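Local coordinates for protein 2-pyrone-4,6-dicarboxylic acid hydrolase, putative (Pseudomonas putida, PDB 2FFI) that probably acts as a 2-pyrone-4,6-dicarboxylate lactonase, a TIM-barrel hydrolase of the amidohydrolase family, at residues 160-174 and 193-205. Numbering follows the deposited sequence.
With PO4 (phosphate ion), chain C.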
ATOM      1  N   GLY A 160     -14.279  13.121  -2.209  1.00 28.22           N
ATOM      2  CA  GLY A 160     -15.094  11.990  -1.780  1.00 26.76           C
ATOM      3  C   GLY A 160     -14.634  10.624  -2.245  1.00 26.20           C
ATOM      4  O   GLY A 160     -15.405   9.850  -2.825  1.00 27.22           O
ATOM      5  N   LEU A 161     -13.375  10.311  -1.991  1.00 23.90           N
ATOM      6  CA  LEU A 161     -12.867   9.029  -2.402  1.00 23.33           C
ATOM      7  C   LEU A 161     -12.084   8.358  -1.284  1.00 23.17           C
ATOM      8  O   LEU A 161     -11.718   8.992  -0.287  1.00 23.86           O
ATOM      9  CB  LEU A 161     -12.021   9.179  -3.677  1.00 23.48           C
ATOM     10  CG  LEU A 161     -11.162  10.424  -3.886  1.00 21.48           C
ATOM     11  CD1 LEU A 161     -10.238  10.604  -2.699  1.00 22.42           C
ATOM     12  CD2 LEU A 161     -10.381  10.304  -5.175  1.00 18.04           C
ATOM     13  N   ASP A 162     -11.860   7.060  -1.447  1.00 21.15           N
ATOM     14  CA  ASP A 162     -11.128   6.278  -0.473  1.00 19.12           C
ATOM     15  C   ASP A 162      -9.671   6.709  -0.442  1.00 18.77           C
ATOM     16  O   ASP A 162      -9.043   6.934  -1.482  1.00 18.64           O
ATOM     17  CB  ASP A 162     -11.227   4.791  -0.815  1.00 18.31           C
ATOM     18  CG  ASP A 162     -12.645   4.249  -0.681  1.00 18.67           C
ATOM     19  OD1 ASP A 162     -12.982   3.291  -1.422  1.00 19.67           O
ATOM     20  OD2 ASP A 162     -13.408   4.765   0.166  1.00 16.30           O
ATOM     21  N   ILE A 163      -9.141   6.834   0.767  1.00 17.68           N
ATOM     22  CA  ILE A 163      -7.763   7.232   0.952  1.00 16.42           C
ATOM     23  C   ILE A 163      -7.046   6.156   1.772  1.00 15.89           C
ATOM     24  O   ILE A 163      -7.416   5.886   2.928  1.00 14.32           O
ATOM     25  CB  ILE A 163      -7.673   8.573   1.699  1.00 16.15           C
ATOM     26  CG1 ILE A 163      -8.478   9.637   0.949  1.00 14.94           C
ATOM     27  CG2 ILE A 163      -6.210   8.965   1.860  1.00 14.98           C
ATOM     28  CD1 ILE A 163      -8.740  10.908   1.756  1.00 14.60           C
ATOM     29  N   VAL A 164      -6.026   5.556   1.157  1.00 14.08           N
ATOM     30  CA  VAL A 164      -5.204   4.527   1.777  1.00 13.20           C
ATOM     31  C   VAL A 164      -3.837   5.077   2.178  1.00 13.33           C
ATOM     32  O   VAL A 164      -3.078   5.517   1.313  1.00 12.53           O
ATOM     33  CB  VAL A 164      -4.965   3.352   0.812  1.00 11.91           C
ATOM     34  CG1 VAL A 164      -4.083   2.311   1.486  1.00 11.16           C
ATOM     35  CG2 VAL A 164      -6.284   2.733   0.393  1.00 10.16           C
ATOM     36  N   ILE A 165      -3.529   5.022   3.477  1.00 12.82           N
ATOM     37  CA  ILE A 165      -2.261   5.511   4.022  1.00 14.23           C
ATOM     38  C   ILE A 165      -1.254   4.375   4.203  1.00 14.72           C
ATOM     39  O   ILE A 165      -1.559   3.377   4.850  1.00 15.15           O
ATOM     40  CB  ILE A 165      -2.498   6.218   5.378  1.00 13.55           C
ATOM     41  CG1 ILE A 165      -3.424   7.404   5.177  1.00 14.40           C
ATOM     42  CG2 ILE A 165      -1.202   6.769   5.942  1.00 12.29           C
ATOM     43  CD1 ILE A 165      -3.832   8.043   6.454  1.00 17.57           C
ATOM     44  N   ASP A 166      -0.055   4.539   3.638  1.00 15.33           N
ATOM     45  CA  ASP A 166       0.997   3.517   3.700  1.00 15.71           C
ATOM     46  C   ASP A 166       1.840   3.475   4.965  1.00 16.68           C
ATOM     47  O   ASP A 166       2.187   4.508   5.533  1.00 18.71           O
ATOM     48  CB  ASP A 166       1.959   3.669   2.522  1.00 15.81           C
ATOM     49  CG  ASP A 166       1.321   3.342   1.187  1.00 17.94           C
ATOM     50  OD1 ASP A 166       2.038   3.451   0.167  1.00 19.39           O
ATOM     51  OD2 ASP A 166       0.120   2.979   1.146  1.00 15.02           O
ATOM     52  N   HIS A 167       2.179   2.258   5.382  1.00 16.40           N
ATOM     53  CA  HIS A 167       3.011   2.002   6.548  1.00 13.55           C
ATOM     54  C   HIS A 167       2.710   2.835   7.774  1.00 12.89           C
ATOM     55  O   HIS A 167       3.503   3.685   8.151  1.00 14.36           O
ATOM     56  CB  HIS A 167       4.481   2.198   6.197  1.00 12.11           C
ATOM     57  CG  HIS A 167       4.874   1.600   4.886  1.00  8.94           C
ATOM     58  ND1 HIS A 167       4.391   0.389   4.450  1.00  9.84           N
ATOM     59  CD2 HIS A 167       5.716   2.039   3.921  1.00  8.64           C
ATOM     60  CE1 HIS A 167       4.916   0.106   3.271  1.00  7.99           C
ATOM     61  NE2 HIS A 167       5.723   1.092   2.929  1.00  6.61           N
ATOM     62  N   PHE A 168       1.572   2.595   8.403  1.00 12.39           N
ATOM     63  CA  PHE A 168       1.227   3.321   9.624  1.00 11.73           C
ATOM     64  C   PHE A 168       1.250   4.832   9.441  1.00 12.12           C
ATOM     65  O   PHE A 168       1.078   5.593  10.399  1.00 10.95           O
ATOM     66  CB  PHE A 168       2.214   2.953  10.726  1.00  9.49           C
ATOM     67  CG  PHE A 168       2.159   1.511  11.138  1.00 10.71           C
ATOM     68  CD1 PHE A 168       1.289   1.097  12.141  1.00  9.97           C
ATOM     69  CD2 PHE A 168       3.019   0.574  10.570  1.00 11.29           C
ATOM     70  CE1 PHE A 168       1.283  -0.215  12.572  1.00  9.80           C
ATOM     71  CE2 PHE A 168       3.015  -0.748  11.000  1.00 11.95           C
ATOM     72  CZ  PHE A 168       2.149  -1.142  12.008  1.00 10.50           C
ATOM     73  N   GLY A 169       1.447   5.277   8.213  1.00 11.31           N
ATOM     74  CA  GLY A 169       1.502   6.701   7.990  1.00 14.61           C
ATOM     75  C   GLY A 169       2.950   7.142   8.010  1.00 16.86           C
ATOM     76  O   GLY A 169       3.244   8.338   7.988  1.00 17.72           O
ATOM     77  N   ARG A 170       3.854   6.166   8.046  1.00 18.66           N
ATOM     78  CA  ARG A 170       5.285   6.431   8.053  1.00 19.99           C
ATOM     79  C   ARG A 170       5.645   7.407   9.169  1.00 21.24           C
ATOM     80  O   ARG A 170       6.232   8.456   8.930  1.00 22.30           O
ATOM     81  CB  ARG A 170       5.706   7.009   6.708  1.00 20.17           C
ATOM     82  CG  ARG A 170       7.086   6.604   6.231  1.00 22.96           C
ATOM     83  CD  ARG A 170       7.093   5.199   5.649  1.00 23.03           C
ATOM     84  NE  ARG A 170       8.229   4.970   4.758  1.00 22.74           N
ATOM     85  CZ  ARG A 170       9.503   5.052   5.127  1.00 22.91           C
ATOM     86  NH1 ARG A 170      10.480   4.822   4.243  1.00 22.82           N
ATOM     87  NH2 ARG A 170       9.798   5.365   6.381  1.00 20.76           N
ATOM     88  N   PRO A 171       5.264   7.089  10.409  1.00 22.27           N
ATOM     89  CA  PRO A 171       5.577   7.966  11.533  1.00 23.83           C
ATOM     90  C   PRO A 171       6.981   7.613  12.015  1.00 25.46           C
ATOM     91  O   PRO A 171       7.659   6.777  11.405  1.00 24.94           O
ATOM     92  CB  PRO A 171       4.498   7.600  12.552  1.00 23.51           C
ATOM     93  CG  PRO A 171       4.399   6.121  12.366  1.00 22.73           C
ATOM     94  CD  PRO A 171       4.414   5.969  10.846  1.00 23.10           C
ATOM     95  N   ASP A 172       7.397   8.236  13.112  1.00 27.45           N
ATOM     96  CA  ASP A 172       8.717   8.015  13.707  1.00 30.42           C
ATOM     97  C   ASP A 172       8.593   7.089  14.924  1.00 31.46           C
ATOM     98  O   ASP A 172       8.127   7.520  15.977  1.00 31.89           O
ATOM     99  CB  ASP A 172       9.295   9.359  14.169  1.00 32.02           C
ATOM    100  CG  ASP A 172      10.707   9.608  13.662  1.00 34.41           C
ATOM    101  OD1 ASP A 172      11.610   8.781  13.942  1.00 34.12           O
ATOM    102  OD2 ASP A 172      10.912  10.647  12.987  1.00 35.47           O
ATOM    103  N   ALA A 173       9.022   5.835  14.791  1.00 31.97           N
ATOM    104  CA  ALA A 173       8.941   4.868  15.894  1.00 32.53           C
ATOM    105  C   ALA A 173       9.527   5.393  17.203  1.00 33.57           C
ATOM    106  O   ALA A 173       9.058   5.041  18.290  1.00 33.82           O
ATOM    107  CB  ALA A 173       9.638   3.575  15.510  1.00 32.89           C
ATOM    108  N   ARG A 174      10.560   6.221  17.107  1.00 33.46           N
ATOM    109  CA  ARG A 174      11.172   6.777  18.306  1.00 34.12           C
ATOM    110  C   ARG A 174      10.684   8.206  18.521  1.00 34.97           C
ATOM    111  O   ARG A 174      11.480   9.144  18.524  1.00 35.90           O
ATOM    112  CB  ARG A 174      12.699   6.744  18.176  1.00 34.02           C
ATOM    113  CG  ARG A 174      13.250   7.063  16.783  1.00 31.17           C
ATOM    114  CD  ARG A 174      14.759   7.187  16.878  1.00 29.94           C
ATOM    115  NE  ARG A 174      15.466   7.108  15.607  1.00 28.10           N
ATOM    116  CZ  ARG A 174      15.280   7.927  14.578  1.00 28.21           C
ATOM    117  NH1 ARG A 174      14.391   8.907  14.651  1.00 27.04           N
ATOM    118  NH2 ARG A 174      16.003   7.770  13.473  1.00 28.22           N
ATOM    119  N   LYS A 193     -13.893   6.809   5.010  1.00 25.87           N
ATOM    120  CA  LYS A 193     -13.316   6.729   3.680  1.00 23.22           C
ATOM    121  C   LYS A 193     -11.787   6.702   3.774  1.00 22.53           C
ATOM    122  O   LYS A 193     -11.088   6.765   2.767  1.00 23.83           O
ATOM    123  CB  LYS A 193     -13.795   7.918   2.836  1.00 22.15           C
ATOM    124  CG  LYS A 193     -15.317   7.963   2.572  1.00 23.47           C
ATOM    125  CD  LYS A 193     -15.732   7.339   1.217  1.00 23.44           C
ATOM    126  CE  LYS A 193     -15.138   8.096   0.025  1.00 23.47           C
ATOM    127  NZ  LYS A 193     -15.597   7.595  -1.301  1.00 20.73           N
ATOM    128  N   VAL A 194     -11.265   6.582   4.989  1.00 21.64           N
ATOM    129  CA  VAL A 194      -9.819   6.532   5.168  1.00 21.00           C
ATOM    130  C   VAL A 194      -9.292   5.187   5.681  1.00 21.96           C
ATOM    131  O   VAL A 194      -9.696   4.683   6.737  1.00 20.74           O
ATOM    132  CB  VAL A 194      -9.329   7.680   6.084  1.00 19.72           C
ATOM    133  CG1 VAL A 194     -10.224   7.798   7.294  1.00 18.17           C
ATOM    134  CG2 VAL A 194      -7.874   7.444   6.490  1.00 18.33           C
ATOM    135  N   TRP A 195      -8.388   4.613   4.891  1.00 22.21           N
ATOM    136  CA  TRP A 195      -7.767   3.333   5.195  1.00 20.54           C
ATOM    137  C   TRP A 195      -6.320   3.559   5.550  1.00 20.37           C
ATOM    138  O   TRP A 195      -5.663   4.475   5.047  1.00 20.38           O
ATOM    139  CB  TRP A 195      -7.820   2.405   3.983  1.00 21.38           C
ATOM    140  CG  TRP A 195      -9.100   1.686   3.836  1.00 23.79           C
ATOM    141  CD1 TRP A 195      -9.384   0.420   4.254  1.00 24.49           C
ATOM    142  CD2 TRP A 195     -10.297   2.198   3.263  1.00 25.19           C
ATOM    143  NE1 TRP A 195     -10.697   0.108   3.982  1.00 25.01           N
ATOM    144  CE2 TRP A 195     -11.280   1.185   3.377  1.00 26.07           C
ATOM    145  CE3 TRP A 195     -10.642   3.418   2.675  1.00 26.07           C
ATOM    146  CZ2 TRP A 195     -12.577   1.355   2.913  1.00 28.83           C
ATOM    147  CZ3 TRP A 195     -11.935   3.590   2.218  1.00 29.12           C
ATOM    148  CH2 TRP A 195     -12.891   2.564   2.340  1.00 30.52           C
ATOM    149  N   VAL A 196      -5.819   2.702   6.421  1.00 18.13           N
ATOM    150  CA  VAL A 196      -4.446   2.791   6.832  1.00 17.05           C
ATOM    151  C   VAL A 196      -3.830   1.399   6.775  1.00 16.47           C
ATOM    152  O   VAL A 196      -4.390   0.430   7.297  1.00 15.71           O
ATOM    153  CB  VAL A 196      -4.345   3.361   8.249  1.00 17.39           C
ATOM    154  CG1 VAL A 196      -5.283   2.606   9.159  1.00 19.12           C
ATOM    155  CG2 VAL A 196      -2.906   3.266   8.742  1.00 15.36           C
ATOM    156  N   LYS A 197      -2.680   1.309   6.115  1.00 14.80           N
ATOM    157  CA  LYS A 197      -1.973   0.046   5.975  1.00 13.71           C
ATOM    158  C   LYS A 197      -0.931  -0.157   7.062  1.00 13.87           C
ATOM    159  O   LYS A 197      -0.111   0.722   7.337  1.00 13.61           O
ATOM    160  CB  LYS A 197      -1.290  -0.053   4.604  1.00 10.96           C
ATOM    161  CG  LYS A 197      -2.152  -0.681   3.537  1.00  9.27           C
ATOM    162  CD  LYS A 197      -1.351  -1.168   2.331  1.00  8.49           C
ATOM    163  CE  LYS A 197      -1.336  -0.149   1.202  1.00  8.77           C
ATOM    164  NZ  LYS A 197      -1.149  -0.771  -0.143  1.00  8.82           N
ATOM    165  N   VAL A 198      -0.993  -1.324   7.693  1.00 14.23           N
ATOM    166  CA  VAL A 198      -0.046  -1.696   8.730  1.00 13.12           C
ATOM    167  C   VAL A 198       0.958  -2.631   8.038  1.00 11.90           C
ATOM    168  O   VAL A 198       0.726  -3.824   7.869  1.00 12.26           O
ATOM    169  CB  VAL A 198      -0.775  -2.385   9.919  1.00 13.35           C
ATOM    170  CG1 VAL A 198      -2.030  -3.081   9.442  1.00 12.65           C
ATOM    171  CG2 VAL A 198       0.159  -3.378  10.605  1.00 15.28           C
ATOM    172  N   SER A 199       2.067  -2.049   7.606  1.00 11.73           N
ATOM    173  CA  SER A 199       3.101  -2.777   6.887  1.00 11.62           C
ATOM    174  C   SER A 199       4.470  -2.111   6.970  1.00 10.84           C
ATOM    175  O   SER A 199       4.595  -0.922   7.275  1.00  9.87           O
ATOM    176  CB  SER A 199       2.705  -2.929   5.405  1.00 12.92           C
ATOM    177  OG  SER A 199       2.502  -1.672   4.766  1.00  8.62           O
ATOM    178  N   GLY A 200       5.495  -2.896   6.674  1.00 11.93           N
ATOM    179  CA  GLY A 200       6.852  -2.390   6.703  1.00 12.80           C
ATOM    180  C   GLY A 200       7.187  -1.655   7.970  1.00 12.49           C
ATOM    181  O   GLY A 200       7.556  -0.486   7.923  1.00 11.91           O
ATOM    182  N   ILE A 201       7.075  -2.317   9.113  1.00 13.47           N
ATOM    183  CA  ILE A 201       7.402  -1.602  10.335  1.00 14.30           C
ATOM    184  C   ILE A 201       8.900  -1.290  10.305  1.00 13.99           C
ATOM    185  O   ILE A 201       9.346  -0.339  10.934  1.00 13.86           O
ATOM    186  CB  ILE A 201       7.066  -2.399  11.628  1.00 12.84           C
ATOM    187  CG1 ILE A 201       8.162  -3.421  11.899  1.00 14.99           C
ATOM    188  CG2 ILE A 201       5.710  -3.056  11.497  1.00 10.34           C
ATOM    189  CD1 ILE A 201       8.275  -3.777  13.371  1.00 15.52           C
ATOM    190  N   TYR A 202       9.668  -2.079   9.561  1.00 14.76           N
ATOM    191  CA  TYR A 202      11.109  -1.857   9.488  1.00 15.55           C
ATOM    192  C   TYR A 202      11.477  -0.538   8.814  1.00 17.28           C
ATOM    193  O   TYR A 202      12.651  -0.285   8.528  1.00 19.18           O
ATOM    194  CB  TYR A 202      11.795  -2.994   8.750  1.00 13.73           C
ATOM    195  CG  TYR A 202      11.183  -3.293   7.416  1.00 14.39           C
ATOM    196  CD1 TYR A 202      10.217  -4.289   7.284  1.00 13.76           C
ATOM    197  CD2 TYR A 202      11.577  -2.591   6.278  1.00 14.88           C
ATOM    198  CE1 TYR A 202       9.659  -4.585   6.051  1.00 15.62           C
ATOM    199  CE2 TYR A 202      11.023  -2.876   5.035  1.00 16.25           C
ATOM    200  CZ  TYR A 202      10.065  -3.879   4.926  1.00 16.41           C
ATOM    201  OH  TYR A 202       9.517  -4.191   3.700  1.00 16.93           O
ATOM    202  N   ARG A 203      10.478   0.306   8.571  1.00 17.15           N
ATOM    203  CA  ARG A 203      10.697   1.604   7.937  1.00 15.99           C
ATOM    204  C   ARG A 203      10.523   2.762   8.918  1.00 17.04           C
ATOM    205  O   ARG A 203      10.769   3.916   8.579  1.00 17.49           O
ATOM    206  CB  ARG A 203       9.726   1.776   6.768  1.00 13.22           C
ATOM    207  CG  ARG A 203      10.054   0.905   5.582  1.00 13.45           C
ATOM    208  CD  ARG A 203       9.101   1.150   4.431  1.00 10.29           C
ATOM    209  NE  ARG A 203       9.311   0.208   3.333  1.00  9.81           N
ATOM    210  CZ  ARG A 203      10.334   0.255   2.484  1.00 11.01           C
ATOM    211  NH1 ARG A 203      10.429  -0.647   1.514  1.00 10.21           N
ATOM    212  NH2 ARG A 203      11.259   1.201   2.597  1.00 10.00           N
ATOM    213  N   LEU A 204      10.109   2.447  10.139  1.00 17.59           N
ATOM    214  CA  LEU A 204       9.881   3.465  11.148  1.00 19.01           C
ATOM    215  C   LEU A 204      11.103   4.187  11.713  1.00 20.14           C
ATOM    216  O   LEU A 204      11.048   4.700  12.829  1.00 19.50           O
ATOM    217  CB  LEU A 204       9.047   2.872  12.289  1.00 18.49           C
ATOM    218  CG  LEU A 204       7.536   2.726  12.013  1.00 21.07           C
ATOM    219  CD1 LEU A 204       7.213   3.113  10.559  1.00 19.86           C
ATOM    220  CD2 LEU A 204       7.075   1.296  12.309  1.00 19.07           C
ATOM    221  N   GLN A 205      12.191   4.239  10.942  1.00 21.85           N
ATOM    222  CA  GLN A 205      13.415   4.935  11.358  1.00 24.29           C
ATOM    223  C   GLN A 205      13.956   4.518  12.710  1.00 24.97           C
ATOM    224  O   GLN A 205      14.655   5.287  13.368  1.00 24.34           O
ATOM    225  CB  GLN A 205      13.196   6.449  11.405  1.00 24.15           C
ATOM    226  CG  GLN A 205      13.760   7.197  10.228  1.00 26.39           C
ATOM    227  CD  GLN A 205      13.152   6.731   8.932  1.00 28.89           C
ATOM    228  OE1 GLN A 205      13.689   5.844   8.250  1.00 29.10           O
ATOM    229  NE2 GLN A 205      12.009   7.318   8.583  1.00 30.44           N
TER
HETATM  230  P   PO4 C 301       7.370   1.000  -0.888  1.00 17.57           P
HETATM  231  O1  PO4 C 301       6.482   1.213  -2.058  1.00 16.14           O
HETATM  232  O2  PO4 C 301       8.233   2.192  -0.689  1.00 18.75           O
HETATM  233  O3  PO4 C 301       6.547   0.789   0.326  1.00 15.97           O
HETATM  234  O4  PO4 C 301       8.223  -0.189  -1.133  1.00 17.25           O
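His167 and Ser199 meet because His167 turns CG beside its own backbone N (chi1 -44°) while Ser199 holds OG between its backbone N and carbonyl carbon (chi1 59°). They stand at the C-terminal ends of neighbouring parallel strands, 163-165 and 194-199, joined by a beta-alpha-beta crossover of the TIM barrel. Ser199 OG lies at the edge of the imidazole, 2.8 Å from His167 ND1, in a hydrogen bond that either could donate. The other ring nitrogen, His167 NE2, donates to phosphate O3 at 2.7 Å. Histidine suits this place because its two ring nitrogens can bond to separate partners, here the serine hydroxyl and an ion probably from the crystallisation liquor; a leucine here would probably leave Ser199 OG and the phosphate each without this partner. Arg203 passes its CD 3.5 Å from His167 CD2, and Asp236 takes its NE in a salt bridge. Toward the N-terminal part of the pair, beta-branched Ile163, Val164, Val194 and Val196 suit the extended strands, whose ladder includes Lys197 N to Ile165 O. Lys197 also extends its amine to Glu141. Phe168 N donates to Lys197 O at 2.7 Å, and the flat phenyl ring receives Val198 over one face, with Val198 CA 4.0 Å from its centroid.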